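PDB 3T6Q: CD180 antigen from Mus musculus, which may cooperate with MD-1 and TLR4 in the innate immune response of B-cells to bacterial lipopolysaccharide, leading to NF-kappa-B activation. Local coordinates for residues A[87-92]-A[111-116]; A[410-415]-A[430-435]; A[541-546]-A[566-571]. One frame throughout, in Å; residues are numbered along the deposited sequence. Where two conformers were deposited one is given.

Contact 1: A[87-92]-A[111-116]; sequences VLTANP and FFIQTG
Val87 and Phe111 form a parallel beta bridge, their CA atoms 4.7 Å apart. Just past it, Leu88 N donates to Phe111 O at 2.8 Å. The strands then end, but the two segments stay in step. Leu88 to Asn91 makes a type II turn, and Ala90 N, inside it, donates to Ile113 O at 2.8 Å, almost in line with the carbonyl bond (C=O...N 170°). Thr89 and Ile113 lie side by side and point the same way. Thr89 CG2 stands 3.6 Å from Ile113 CB, and Thr89 OG1 takes a weak bond from Ile113 N. Leu88 and Phe112 also run alongside each other, with Leu88 CD1 3.5 Å from Phe112 CE2. Thr115 CG2 meets Leu88 O at 3.3 Å, while its OG1 bonds back to Phe112 O. Asn91 ND2 reaches Leu88 O from above the carbonyl plane. The same amide bonds to Leu64 O, and its OD1 accepts from Cys67 N and Ile69 N of LRR 2, the preceding repeat. Asn91 is the asparagine of the LxxLxLxxN pattern, tied back to LRR 2. The backbone pairing and the Thr89-Ile113 packing join LRR 3 to LRR 4 in the leucine-rich repeat solenoid.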
loop_
_atom_site.group_PDB
_atom_site.type_symbol
_atom_site.label_atom_id
_atom_site.label_comp_id
_atom_site.label_asym_id
_atom_site.label_seq_id
_atom_site.Cartn_x
_atom_site.Cartn_y
_atom_site.Cartn_z
ATOM N N VAL A 87 -7.139 -17.254 5.243
ATOM C CA VAL A 87 -6.996 -16.214 4.197
ATOM C C VAL A 87 -7.388 -14.853 4.797
ATOM O O VAL A 87 -8.551 -14.653 5.134
ATOM C CB VAL A 87 -7.921 -16.503 3.022
ATOM C CG1 VAL A 87 -7.660 -15.536 1.847
ATOM C CG2 VAL A 87 -7.765 -17.956 2.515
ATOM N N LEU A 88 -6.422 -13.954 4.955
ATOM C CA LEU A 88 -6.691 -12.595 5.508
ATOM C C LEU A 88 -6.459 -11.508 4.455
ATOM O O LEU A 88 -6.266 -10.326 4.770
ATOM C CB LEU A 88 -5.800 -12.334 6.744
ATOM C CG LEU A 88 -6.417 -13.036 7.990
ATOM C CD1 LEU A 88 -5.300 -13.207 9.013
ATOM C CD2 LEU A 88 -7.610 -12.254 8.579
ATOM N N THR A 89 -6.413 -11.944 3.213
ATOM C CA THR A 89 -6.151 -11.076 2.074
ATOM C C THR A 89 -7.093 -9.857 2.035
ATOM O O THR A 89 -8.286 -10.000 2.277
ATOM C CB THR A 89 -6.301 -11.906 0.795
ATOM O OG1 THR A 89 -5.205 -12.842 0.777
ATOM C CG2 THR A 89 -6.207 -10.987 -0.480
ATOM N N ALA A 90 -6.528 -8.694 1.704
ATOM C CA ALA A 90 -7.279 -7.467 1.397
ATOM C C ALA A 90 -8.021 -6.878 2.617
ATOM O O ALA A 90 -9.100 -6.272 2.472
ATOM C CB ALA A 90 -8.235 -7.643 0.223
ATOM N N ASN A 91 -7.438 -7.075 3.804
ATOM C CA ASN A 91 -7.934 -6.432 5.039
ATOM C C ASN A 91 -6.980 -5.319 5.444
ATOM O O ASN A 91 -5.764 -5.501 5.406
ATOM C CB ASN A 91 -8.100 -7.467 6.197
ATOM C CG ASN A 91 -9.286 -8.338 5.988
ATOM O OD1 ASN A 91 -10.441 -7.872 6.120
ATOM N ND2 ASN A 91 -9.047 -9.582 5.571
ATOM N N PRO A 92 -7.515 -4.153 5.833
ATOM C CA PRO A 92 -6.600 -3.036 6.142
ATOM C C PRO A 92 -6.023 -3.085 7.578
ATOM O O PRO A 92 -6.337 -2.225 8.446
ATOM C CB PRO A 92 -7.514 -1.802 5.949
ATOM C CG PRO A 92 -8.881 -2.320 6.381
ATOM C CD PRO A 92 -8.929 -3.723 5.800
ATOM N N PHE A 111 -2.524 -16.638 3.766
ATOM C CA PHE A 111 -2.596 -15.567 2.731
ATOM C C PHE A 111 -2.760 -14.215 3.434
ATOM O O PHE A 111 -3.715 -13.986 4.213
ATOM C CB PHE A 111 -3.760 -15.840 1.808
ATOM C CG PHE A 111 -3.615 -17.142 1.028
ATOM C CD1 PHE A 111 -3.169 -17.135 -0.301
ATOM C CD2 PHE A 111 -3.810 -18.394 1.667
ATOM C CE1 PHE A 111 -3.038 -18.328 -1.030
ATOM C CE2 PHE A 111 -3.628 -19.600 0.951
ATOM C CZ PHE A 111 -3.244 -19.556 -0.400
ATOM N N PHE A 112 -1.806 -13.351 3.194
ATOM C CA PHE A 112 -1.769 -12.018 3.809
ATOM C C PHE A 112 -1.572 -10.976 2.689
ATOM O O PHE A 112 -0.877 -9.987 2.858
ATOM C CB PHE A 112 -0.616 -11.965 4.808
ATOM C CG PHE A 112 -1.034 -11.579 6.190
ATOM C CD1 PHE A 112 -0.791 -10.291 6.666
ATOM C CD2 PHE A 112 -1.655 -12.513 7.026
ATOM C CE1 PHE A 112 -1.170 -9.922 7.942
ATOM C CE2 PHE A 112 -2.021 -12.152 8.325
ATOM C CZ PHE A 112 -1.797 -10.859 8.761
ATOM N N ILE A 113 -2.227 -11.213 1.556
ATOM C CA ILE A 113 -2.050 -10.380 0.353
ATOM C C ILE A 113 -2.723 -9.002 0.541
ATOM O O ILE A 113 -3.844 -8.896 1.040
ATOM C CB ILE A 113 -2.594 -11.166 -0.893
ATOM C CG1 ILE A 113 -1.707 -12.391 -1.186
ATOM C CG2 ILE A 113 -2.724 -10.269 -2.142
ATOM C CD1 ILE A 113 -2.381 -13.469 -2.047
ATOM N N GLN A 114 -2.047 -7.940 0.088
ATOM C CA GLN A 114 -2.653 -6.614 0.072
ATOM C C GLN A 114 -3.335 -6.337 1.424
ATOM O O GLN A 114 -4.536 -6.020 1.509
ATOM C CB GLN A 114 -3.629 -6.392 -1.096
ATOM C CG GLN A 114 -3.821 -4.894 -1.400
ATOM C CD GLN A 114 -4.781 -4.651 -2.561
ATOM O OE1 GLN A 114 -5.970 -4.939 -2.452
ATOM N NE2 GLN A 114 -4.266 -4.100 -3.668
ATOM N N THR A 115 -2.522 -6.436 2.466
ATOM C CA THR A 115 -2.928 -6.083 3.830
ATOM C C THR A 115 -2.248 -4.791 4.291
ATOM O O THR A 115 -2.306 -4.438 5.483
ATOM C CB THR A 115 -2.581 -7.229 4.808
ATOM O OG1 THR A 115 -1.226 -7.618 4.556
ATOM C CG2 THR A 115 -3.533 -8.417 4.548
ATOM N N GLY A 116 -1.537 -4.124 3.395
ATOM C CA GLY A 116 -0.890 -2.860 3.731
ATOM C C GLY A 116 0.423 -2.953 4.482
ATOM O O GLY A 116 0.972 -1.925 4.904
#

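Contact 2: A[410-415]-A[430-435]. With NAG (2-acetamido-2-deoxy-beta-D-glucopyranose), chain F.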
loop_
_atom_site.group_PDB
_atom_site.type_symbol
_atom_site.label_atom_id
_atom_site.label_comp_id
_atom_site.label_asym_id
_atom_site.label_seq_id
_atom_site.Cartn_x
_atom_site.Cartn_y
_atom_site.Cartn_z
ATOM N N THR A 410 -11.727 -28.227 -36.348
ATOM C CA THR A 410 -11.032 -28.117 -37.596
ATOM C C THR A 410 -11.871 -28.920 -38.597
ATOM O O THR A 410 -12.014 -30.146 -38.428
ATOM C CB THR A 410 -9.605 -28.726 -37.476
ATOM O OG1 THR A 410 -8.812 -27.874 -36.624
ATOM C CG2 THR A 410 -8.967 -28.853 -38.864
ATOM N N ARG A 411 -12.367 -28.250 -39.642
ATOM C CA ARG A 411 -13.182 -28.909 -40.679
ATOM C C ARG A 411 -12.355 -29.959 -41.448
ATOM O O ARG A 411 -11.232 -29.673 -41.894
ATOM C CB ARG A 411 -13.776 -27.850 -41.632
ATOM C CG ARG A 411 -14.410 -28.398 -42.911
ATOM C CD ARG A 411 -15.578 -27.511 -43.403
ATOM N NE ARG A 411 -15.417 -26.130 -42.953
ATOM C CZ ARG A 411 -15.060 -25.115 -43.730
ATOM N NH1 ARG A 411 -14.910 -23.906 -43.210
ATOM N NH2 ARG A 411 -14.859 -25.304 -45.024
ATOM N N LEU A 412 -12.884 -31.170 -41.604
ATOM C CA LEU A 412 -12.140 -32.180 -42.323
ATOM C C LEU A 412 -12.891 -32.539 -43.618
ATOM O O LEU A 412 -14.124 -32.679 -43.623
ATOM C CB LEU A 412 -11.914 -33.439 -41.457
ATOM C CG LEU A 412 -11.267 -33.196 -40.086
ATOM C CD1 LEU A 412 -11.249 -34.541 -39.371
ATOM C CD2 LEU A 412 -9.842 -32.646 -40.231
ATOM N N LYS A 413 -12.159 -32.643 -44.711
ATOM C CA LYS A 413 -12.770 -32.989 -45.999
ATOM C C LYS A 413 -12.254 -34.338 -46.345
ATOM O O LYS A 413 -11.056 -34.497 -46.559
ATOM C CB LYS A 413 -12.309 -32.050 -47.117
ATOM C CG LYS A 413 -12.382 -30.585 -46.798
ATOM C CD LYS A 413 -13.775 -30.177 -46.432
ATOM C CE LYS A 413 -13.822 -28.661 -46.551
ATOM N NZ LYS A 413 -15.217 -28.116 -46.566
ATOM N N VAL A 414 -13.148 -35.314 -46.425
ATOM C CA VAL A 414 -12.739 -36.693 -46.658
ATOM C C VAL A 414 -13.645 -37.207 -47.767
ATOM O O VAL A 414 -14.877 -37.169 -47.627
ATOM C CB VAL A 414 -12.933 -37.540 -45.368
ATOM C CG1 VAL A 414 -12.552 -38.987 -45.635
ATOM C CG2 VAL A 414 -12.080 -36.976 -44.221
ATOM N N LYS A 415 -13.057 -37.650 -48.868
ATOM C CA LYS A 415 -13.819 -38.211 -49.983
ATOM C C LYS A 415 -14.617 -39.441 -49.558
ATOM O O LYS A 415 -14.228 -40.129 -48.617
ATOM C CB LYS A 415 -12.848 -38.604 -51.087
ATOM C CG LYS A 415 -12.420 -37.444 -51.960
ATOM C CD LYS A 415 -11.651 -37.983 -53.165
ATOM C CE LYS A 415 -11.722 -37.000 -54.312
ATOM N NZ LYS A 415 -11.992 -37.726 -55.577
ATOM N N LEU A 430 -9.577 -39.743 -29.827
ATOM C CA LEU A 430 -9.737 -39.009 -31.088
ATOM C C LEU A 430 -10.829 -37.949 -30.875
ATOM O O LEU A 430 -11.974 -38.302 -30.524
ATOM C CB LEU A 430 -10.116 -39.979 -32.227
ATOM C CG LEU A 430 -10.420 -39.424 -33.613
ATOM C CD1 LEU A 430 -9.267 -38.558 -34.156
ATOM C CD2 LEU A 430 -10.703 -40.572 -34.585
ATOM N N ASN A 431 -10.472 -36.666 -31.041
ATOM C CA ASN A 431 -11.446 -35.607 -30.813
ATOM C C ASN A 431 -11.738 -34.970 -32.174
ATOM O O ASN A 431 -10.855 -34.337 -32.772
ATOM C CB ASN A 431 -10.947 -34.565 -29.773
ATOM C CG ASN A 431 -12.026 -33.553 -29.387
ATOM O OD1 ASN A 431 -13.012 -33.407 -30.079
ATOM N ND2 ASN A 431 -11.832 -32.843 -28.296
ATOM N N LEU A 432 -12.985 -35.125 -32.621
ATOM C CA LEU A 432 -13.464 -34.590 -33.908
ATOM C C LEU A 432 -14.642 -33.639 -33.719
ATOM O O LEU A 432 -15.496 -33.490 -34.619
ATOM C CB LEU A 432 -13.912 -35.750 -34.833
ATOM C CG LEU A 432 -12.773 -36.766 -35.172
ATOM C CD1 LEU A 432 -13.237 -37.971 -35.969
ATOM C CD2 LEU A 432 -11.655 -36.075 -35.950
ATOM N N SER A 433 -14.706 -33.046 -32.544
ATOM C CA SER A 433 -15.764 -32.102 -32.203
ATOM C C SER A 433 -15.845 -31.040 -33.307
ATOM O O SER A 433 -14.837 -30.433 -33.651
ATOM C CB SER A 433 -15.433 -31.455 -30.871
ATOM O OG SER A 433 -16.453 -30.555 -30.506
ATOM N N HIS A 434 -17.043 -30.799 -33.850
ATOM C CA HIS A 434 -17.225 -29.785 -34.943
ATOM C C HIS A 434 -16.361 -29.918 -36.174
ATOM O O HIS A 434 -16.147 -28.946 -36.879
ATOM C CB HIS A 434 -17.144 -28.368 -34.341
ATOM C CG HIS A 434 -18.129 -28.157 -33.240
ATOM N ND1 HIS A 434 -19.301 -27.486 -33.423
ATOM C CD2 HIS A 434 -18.110 -28.559 -31.925
ATOM C CE1 HIS A 434 -19.983 -27.467 -32.270
ATOM N NE2 HIS A 434 -19.257 -28.121 -31.349
ATOM N N SER A 435 -15.887 -31.129 -36.501
ATOM C CA SER A 435 -15.071 -31.336 -37.697
ATOM C C SER A 435 -16.004 -31.435 -38.939
ATOM O O SER A 435 -15.558 -31.412 -40.076
ATOM C CB SER A 435 -14.219 -32.611 -37.545
ATOM O OG SER A 435 -13.164 -32.405 -36.581
HETATM C C1 NAG F . -10.703 -33.012 -27.430
HETATM C C2 NAG F . -10.367 -31.779 -26.576
HETATM C C3 NAG F . -9.227 -32.165 -25.608
HETATM C C4 NAG F . -9.559 -33.424 -24.770
HETATM C C5 NAG F . -10.040 -34.558 -25.686
HETATM C C6 NAG F . -10.550 -35.773 -24.905
HETATM C C7 NAG F . -10.579 -29.479 -27.467
HETATM C C8 NAG F . -10.047 -28.417 -28.420
HETATM N N2 NAG F . -9.964 -30.657 -27.456
HETATM O O3 NAG F . -8.979 -31.066 -24.719
HETATM O O4 NAG F . -8.360 -33.939 -24.167
HETATM O O5 NAG F . -11.070 -34.107 -26.566
HETATM O O6 NAG F . -11.573 -35.374 -24.013
HETATM O O7 NAG F . -11.539 -29.236 -26.739
#
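Two neighbouring leucine-rich repeats, LRR 14 and LRR 15, meet here just beyond the strand 429-431 of the solenoid. Ser435 carries the contact. It closes a type II turn that starts at Leu432, with Ser435 N bonded to Leu432 O. Its own carbonyl then accepts from Leu412 N, Ser435 O to Leu412 N being 3.1 Å. That bond is nearly straight (165° at the hydrogen) and lies in the carbonyl plane, on a lone pair. Arg411 CA adds a CH...O contact to the same oxygen. The Ser435 hydroxyl lies 3.1 Å from Thr410 O, OG to O, but its proton has another acceptor within reach. Beside this pair, Leu412 CG packs 3.9 Å from Ser435 CB. Leu412 and Leu432 cross at about a right angle, and Leu412 CD1 meets Leu432 CD2 at 3.8 Å. Strand 389-391 of the preceding repeat also packs against Leu412.

The turn is linked to a glycosylation site. The amide carbon CG of Asn431 is anti to the backbone N (chi1 -172°), and from it the two arms of the amide part. Asn431 OD1 accepts from Ser433 N at 3.0 Å, in the carbonyl plane, which makes an Asx turn. The other arm bears the sugar, which is also hydrogen-bonded to Asp406. The glycosidic link is the 1.4 Å covalent bond from Asn431 ND2 to NAG C1.

Contact 3: A[541-546]-A[566-571]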
loop_
_atom_site.group_PDB
_atom_site.type_symbol
_atom_site.label_atom_id
_atom_site.label_comp_id
_atom_site.label_asym_id
_atom_site.label_seq_id
_atom_site.Cartn_x
_atom_site.Cartn_y
_atom_site.Cartn_z
ATOM N N SER A 541 -41.440 -51.141 -21.520
ATOM C CA SER A 541 -40.458 -52.057 -22.146
ATOM C C SER A 541 -39.025 -51.452 -22.226
ATOM O O SER A 541 -38.053 -52.163 -22.493
ATOM C CB SER A 541 -40.924 -52.493 -23.537
ATOM O OG SER A 541 -41.046 -51.356 -24.386
ATOM N N LEU A 542 -38.906 -50.144 -22.031
ATOM C CA LEU A 542 -37.592 -49.489 -21.974
ATOM C C LEU A 542 -36.986 -49.436 -20.554
ATOM O O LEU A 542 -35.793 -49.173 -20.385
ATOM C CB LEU A 542 -37.680 -48.062 -22.542
ATOM C CG LEU A 542 -38.227 -47.933 -23.954
ATOM C CD1 LEU A 542 -38.469 -46.464 -24.222
ATOM C CD2 LEU A 542 -37.242 -48.540 -24.939
ATOM N N LEU A 543 -37.804 -49.678 -19.537
ATOM C CA LEU A 543 -37.347 -49.524 -18.155
ATOM C C LEU A 543 -36.269 -50.549 -17.769
ATOM O O LEU A 543 -35.348 -50.205 -17.018
ATOM C CB LEU A 543 -38.524 -49.544 -17.169
ATOM C CG LEU A 543 -39.538 -48.415 -17.423
ATOM C CD1 LEU A 543 -40.753 -48.621 -16.486
ATOM C CD2 LEU A 543 -38.880 -47.060 -17.178
ATOM N N PRO A 544 -36.363 -51.790 -18.291
ATOM C CA PRO A 544 -35.264 -52.693 -17.937
ATOM C C PRO A 544 -33.924 -52.199 -18.488
ATOM O O PRO A 544 -32.868 -52.475 -17.887
ATOM C CB PRO A 544 -35.676 -54.025 -18.569
ATOM C CG PRO A 544 -37.160 -53.941 -18.721
ATOM C CD PRO A 544 -37.440 -52.490 -19.017
ATOM N N ILE A 545 -33.958 -51.479 -19.609
ATOM C CA ILE A 545 -32.715 -50.971 -20.197
ATOM C C ILE A 545 -32.111 -49.928 -19.258
ATOM O O ILE A 545 -30.918 -49.975 -18.975
ATOM C CB ILE A 545 -32.900 -50.418 -21.625
ATOM C CG1 ILE A 545 -33.351 -51.565 -22.548
ATOM C CG2 ILE A 545 -31.591 -49.751 -22.120
ATOM C CD1 ILE A 545 -33.937 -51.124 -23.868
ATOM N N LEU A 546 -32.934 -48.983 -18.798
ATOM C CA LEU A 546 -32.539 -48.021 -17.763
ATOM C C LEU A 546 -32.006 -48.660 -16.461
ATOM O O LEU A 546 -31.007 -48.186 -15.914
ATOM C CB LEU A 546 -33.719 -47.103 -17.453
ATOM C CG LEU A 546 -34.103 -46.209 -18.648
ATOM C CD1 LEU A 546 -35.142 -45.196 -18.204
ATOM C CD2 LEU A 546 -32.866 -45.478 -19.178
ATOM N N ILE A 566 -47.122 -43.668 -15.972
ATOM C CA ILE A 566 -46.992 -44.132 -14.549
ATOM C C ILE A 566 -45.870 -45.105 -14.320
ATOM O O ILE A 566 -45.248 -45.015 -13.284
ATOM C CB ILE A 566 -48.187 -44.897 -13.870
ATOM C CG1 ILE A 566 -49.266 -45.284 -14.831
ATOM C CG2 ILE A 566 -48.579 -44.261 -12.531
ATOM C CD1 ILE A 566 -48.859 -46.474 -15.634
ATOM N N TYR A 567 -45.638 -46.032 -15.252
ATOM C CA TYR A 567 -44.570 -47.044 -15.102
ATOM C C TYR A 567 -43.182 -46.412 -14.962
ATOM O O TYR A 567 -42.393 -46.799 -14.080
ATOM C CB TYR A 567 -44.616 -48.088 -16.215
ATOM C CG TYR A 567 -45.850 -48.953 -16.083
ATOM C CD1 TYR A 567 -46.010 -49.793 -14.975
ATOM C CD2 TYR A 567 -46.874 -48.880 -17.008
ATOM C CE1 TYR A 567 -47.149 -50.562 -14.820
ATOM C CE2 TYR A 567 -48.019 -49.650 -16.869
ATOM C CZ TYR A 567 -48.151 -50.485 -15.773
ATOM O OH TYR A 567 -49.288 -51.252 -15.628
ATOM N N PHE A 568 -42.903 -45.406 -15.781
ATOM C CA PHE A 568 -41.677 -44.657 -15.594
ATOM C C PHE A 568 -41.650 -43.885 -14.267
ATOM O O PHE A 568 -40.628 -43.879 -13.583
ATOM C CB PHE A 568 -41.385 -43.708 -16.784
ATOM C CG PHE A 568 -40.190 -42.823 -16.552
ATOM C CD1 PHE A 568 -40.335 -41.467 -16.345
ATOM C CD2 PHE A 568 -38.912 -43.383 -16.499
ATOM C CE1 PHE A 568 -39.226 -40.659 -16.103
ATOM C CE2 PHE A 568 -37.804 -42.590 -16.252
ATOM C CZ PHE A 568 -37.957 -41.231 -16.054
ATOM N N LEU A 569 -42.744 -43.190 -13.933
ATOM C CA LEU A 569 -42.833 -42.414 -12.695
ATOM C C LEU A 569 -42.561 -43.250 -11.429
ATOM O O LEU A 569 -41.827 -42.816 -10.542
ATOM C CB LEU A 569 -44.186 -41.689 -12.589
ATOM C CG LEU A 569 -44.440 -40.634 -13.672
ATOM C CD1 LEU A 569 -45.902 -40.180 -13.683
ATOM C CD2 LEU A 569 -43.486 -39.453 -13.513
ATOM N N GLU A 570 -43.143 -44.438 -11.374
ATOM C CA GLU A 570 -42.899 -45.406 -10.287
ATOM C C GLU A 570 -41.412 -45.859 -10.258
ATOM O O GLU A 570 -40.764 -45.863 -9.200
ATOM C CB GLU A 570 -43.834 -46.609 -10.450
ATOM C CG GLU A 570 -45.265 -46.296 -9.966
ATOM C CD GLU A 570 -46.306 -47.380 -10.282
ATOM O OE1 GLU A 570 -45.937 -48.515 -10.641
ATOM O OE2 GLU A 570 -47.518 -47.090 -10.173
ATOM N N TRP A 571 -40.888 -46.193 -11.437
ATOM C CA TRP A 571 -39.485 -46.569 -11.612
ATOM C C TRP A 571 -38.587 -45.481 -11.104
ATOM O O TRP A 571 -37.587 -45.771 -10.415
ATOM C CB TRP A 571 -39.191 -46.900 -13.084
ATOM C CG TRP A 571 -37.753 -47.261 -13.376
ATOM C CD1 TRP A 571 -37.215 -48.531 -13.491
ATOM C CD2 TRP A 571 -36.625 -46.342 -13.611
ATOM N NE1 TRP A 571 -35.876 -48.469 -13.759
ATOM C CE2 TRP A 571 -35.452 -47.188 -13.826
ATOM C CE3 TRP A 571 -36.470 -44.969 -13.620
ATOM C CZ2 TRP A 571 -34.188 -46.655 -14.080
ATOM C CZ3 TRP A 571 -35.180 -44.434 -13.864
ATOM C CH2 TRP A 571 -34.072 -45.269 -14.082
#
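Leu543 reaches from its helix to three residues of helix 566-574. Its CB lies 4.0 Å from Trp571 CD1, at the five-membered ring of the indole. CG is anti to the carbonyl carbon (chi1 -60°), and from it the two methyls part. CD1 goes to the backbone of the other helix, and Leu543 CD1 sits 3.4 Å from Tyr567 O. It also touches Tyr567 CB. CD2 meets two aromatic rings. At the edge of the Phe568 ring, close to its plane, Leu543 CD2 is 3.7 Å from Phe568 CD2. Against Trp571 it lies over a face instead. There Leu543 CD2 makes a CH-pi contact with the five-membered ring, 23° off the normal, and is 4.0 Å from Trp571 CG. One methyl therefore serves an edge and a face at once. The side chains of Leu543 and Trp571 slide past each other in opposite directions, while Leu543 and Phe568 cross at about a right angle.

Segment 541-546 belongs to LRR 19, and helix 566-574 falls in the LRRCT region. The contact thus joins LRR 19, the last repeat, to the C-terminal cap of the solenoid. Strand 551-553 lies between them in the chain, and its Ile552 touches both Leu546 and Trp571.

Leu546, three residues on from Leu543, covers the six-membered part of the indole. Its CB stands 3.4 Å from Trp571 CZ2. Its CD1 lies over the same face as Leu543 CD2, offset toward the rim, and Leu546 CD1 is 4.2 Å from Phe568 CE2. The contact between the two segments is apolar and has no hydrogen bond. The indole N-H finds its partner just past Leu546: Trp571 NE1 bonds to Ser547 OG.

In the fold
The contacts come in series along the chain: contact 1, then contact 2, then contact 3. None touches another. The centres of contacts 1 and 2 are 49 Å apart, on opposite sides of the chain's centre. Contacts 2 and 3 are 37 Å apart between centres, and contacts 1 and 3 are 56 Å apart. Both segments of contact 1, and 430-435 of contact 2, leave strands of the parallel run. Segment 410-415 instead includes strand 412-413, which pairs with 389-391. Another protein's chain reaches contact 1, but none in the assembly touches contacts 2 or 3. Contacts 1 and 2 are joints between successive repeats of the curved extracellular solenoid. Contact 3 is its joint to the C-terminal cap.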